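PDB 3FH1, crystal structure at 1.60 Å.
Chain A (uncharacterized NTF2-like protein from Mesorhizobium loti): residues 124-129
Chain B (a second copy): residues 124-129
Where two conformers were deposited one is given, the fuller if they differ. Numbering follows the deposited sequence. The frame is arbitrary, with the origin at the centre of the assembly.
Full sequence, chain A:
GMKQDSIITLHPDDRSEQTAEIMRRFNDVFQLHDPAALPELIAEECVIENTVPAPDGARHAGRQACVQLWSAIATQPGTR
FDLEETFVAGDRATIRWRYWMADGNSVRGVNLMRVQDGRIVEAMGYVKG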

# COMPACT_ATOMS: atom_id res chain seq x y z
N MSE A 124 2.16 -8.11 -0.40
CA MSE A 124 2.75 -7.38 0.74
C MSE A 124 1.66 -6.62 1.50
O MSE A 124 1.05 -5.70 0.97
N GLY A 125 1.41 -7.03 2.73
CA GLY A 125 0.31 -6.51 3.51
C GLY A 125 0.71 -5.53 4.58
O GLY A 125 1.74 -5.67 5.25
N TYR A 126 -0.13 -4.47 4.73
CA TYR A 126 0.05 -3.47 5.76
C TYR A 126 -1.28 -3.04 6.38
O TYR A 126 -2.31 -3.23 5.75
N VAL A 127 -1.23 -2.44 7.57
CA VAL A 127 -2.41 -2.06 8.32
C VAL A 127 -2.25 -0.71 8.95
O VAL A 127 -1.16 -0.18 9.01
N LYS A 128 -3.33 -0.15 9.47
CA LYS A 128 -3.20 0.98 10.40
C LYS A 128 -2.69 0.40 11.69
O LYS A 128 -3.10 -0.70 12.09
N GLY A 129 -1.81 1.14 12.35
CA GLY A 129 -1.10 0.62 13.50
C GLY A 129 -1.57 1.14 14.83
O GLY A 129 -0.89 0.74 15.78
OXT GLY A 129 -2.51 1.94 15.01
N MSE B 124 -2.15 7.96 1.63
CA MSE B 124 -2.71 6.97 2.58
C MSE B 124 -1.61 6.06 3.10
O MSE B 124 -1.01 5.29 2.35
N GLY B 125 -1.33 6.16 4.39
CA GLY B 125 -0.21 5.46 4.99
C GLY B 125 -0.59 4.25 5.80
O GLY B 125 -1.61 4.22 6.50
N TYR B 126 0.25 3.19 5.67
CA TYR B 126 0.09 1.97 6.43
C TYR B 126 1.43 1.40 6.90
O TYR B 126 2.45 1.75 6.31
N VAL B 127 1.41 0.53 7.91
CA VAL B 127 2.61 -0.01 8.52
C VAL B 127 2.45 -1.48 8.81
O VAL B 127 1.36 -2.01 8.75
N LYS B 128 3.54 -2.15 9.14
CA LYS B 128 3.44 -3.46 9.78
C LYS B 128 2.96 -3.22 11.18
O LYS B 128 3.37 -2.24 11.83
N GLY B 129 2.09 -4.10 11.65
CA GLY B 129 1.41 -3.88 12.92
C GLY B 129 1.90 -4.70 14.07
O GLY B 129 1.25 -4.54 15.11
OXT GLY B 129 2.85 -5.52 14.03

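Symmetric dimers often bury a charged side chain by letting one copy's backbone and aromatic ring share the task of receiving it, and the C-terminal stretches of this NTF2-like protein show how compactly that can be done. An exact two-fold axis relates the copies, so each contact occurs twice. The shortest polar link runs from A:Lys128 NZ to B:Gly125 O, a hydrogen bond of 2.6 Å, matched by B:Lys128 NZ donating to A:Gly125 O at 2.6 Å. The lysine starts unpromisingly, its CA-to-CB bond pointing away from the partner stretch. Two successive m rotamers, chi1 and chi2 both at -59°, turn the chain, and t values at chi3 and chi4 then extend it so that the ammonium reaches across.

The same ammonium lies over a tyrosine face. A:Lys128 NZ is 4.0 Å from the centroid of the B:Tyr126 ring and only 12° off its normal, a cation-pi arrangement, while A:Lys128 CE makes an off-centre CH-pi contact at 4.1 Å from that centroid. Water 2 joins the group: it accepts a hydrogen bond from A:Lys128 NZ at 2.7 Å and is joined by a weak one, 2.8 Å long, to B:Tyr126 OH. Water 1 plays the equivalent part between B:Lys128 NZ and A:Tyr126 OH. Lysine nitrogen, water and tyrosine hydroxyl are thus linked alongside the direct contact with the ring, and the ammonium is also hydrogen-bonded elsewhere in the structure.

Between these two clusters the backbones meet in a single antiparallel bridge. A:Val127 N donates to B:Val127 O and B:Val127 N to A:Val127 O, both at 2.9 Å and with nearly linear N-H...O angles of 174°. The strands cross at 103°, and pairing is confined to this one bridge.

Side-chain packing surrounds the bridge. A:Tyr126 and B:Tyr126 point toward the opposite stretch, with chi1 m (-55°) and chi2 77°, and the two side chains meet at their bases: A:Tyr126 CB and B:Tyr126 CB are 3.4 Å apart. A:Val127 and B:Val127, also m (-72°), point away at CA-to-CB, yet A:Val127 CG2 comes within 3.9 Å of B:Gly129 N. Here the absence of a side chain matters, since an ideal CB built on B:Gly129 would lie 2.9 Å from A:Val127 CG2, a clash. The selenomethionines A:Met124 and B:Met124, m, t and t along the chain, set off sideways and lead away, leaving the interface to the residues that follow.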

# COMPACT_ATOMS: atom_id res chain seq x y z
CB MSE A 124 3.84 -6.43 0.23
CG MSE A 124 4.91 -7.14 -0.56
SE MSE A 124 6.09 -5.85 -1.29
CE MSE A 124 7.61 -6.83 -1.58
CB TYR A 126 0.72 -2.24 5.18
CG TYR A 126 2.04 -2.46 4.46
CD1 TYR A 126 2.08 -2.98 3.18
CD2 TYR A 126 3.25 -2.18 5.06
CE1 TYR A 126 3.29 -3.15 2.50
CE2 TYR A 126 4.45 -2.36 4.39
CZ TYR A 126 4.48 -2.87 3.11
OH TYR A 126 5.68 -3.05 2.44
CB VAL A 127 -2.72 -3.08 9.44
CG1 VAL A 127 -3.25 -4.39 8.84
CG2 VAL A 127 -1.48 -3.35 10.35
CB LYS A 128 -4.57 1.63 10.63
CG LYS A 128 -5.19 2.15 9.32
CD LYS A 128 -4.30 3.19 8.61
CE LYS A 128 -4.99 3.84 7.38
NZ LYS A 128 -4.13 4.84 6.63
CB MSE B 124 -3.82 6.17 1.88
CG MSE B 124 -4.91 7.04 1.30
SE MSE B 124 -6.10 5.97 0.31
CE MSE B 124 -7.62 6.99 0.29
CB TYR B 126 -0.60 0.91 5.59
CG TYR B 126 -1.94 1.30 4.97
CD1 TYR B 126 -1.99 2.11 3.86
CD2 TYR B 126 -3.13 0.88 5.51
CE1 TYR B 126 -3.22 2.43 3.27
CE2 TYR B 126 -4.35 1.21 4.94
CZ TYR B 126 -4.40 2.02 3.82
OH TYR B 126 -5.62 2.36 3.23
CB VAL B 127 2.94 0.71 9.85
CG1 VAL B 127 3.47 2.12 9.57
CG2 VAL B 127 1.73 0.74 10.81
CB LYS B 128 4.80 -4.15 9.81
CG LYS B 128 5.40 -4.33 8.40
CD LYS B 128 4.48 -5.17 7.47
CE LYS B 128 5.14 -5.51 6.11
NZ LYS B 128 4.27 -6.29 5.16
O HOH W 1 5.82 -5.85 2.95
O HOH W 2 -5.73 4.94 4.42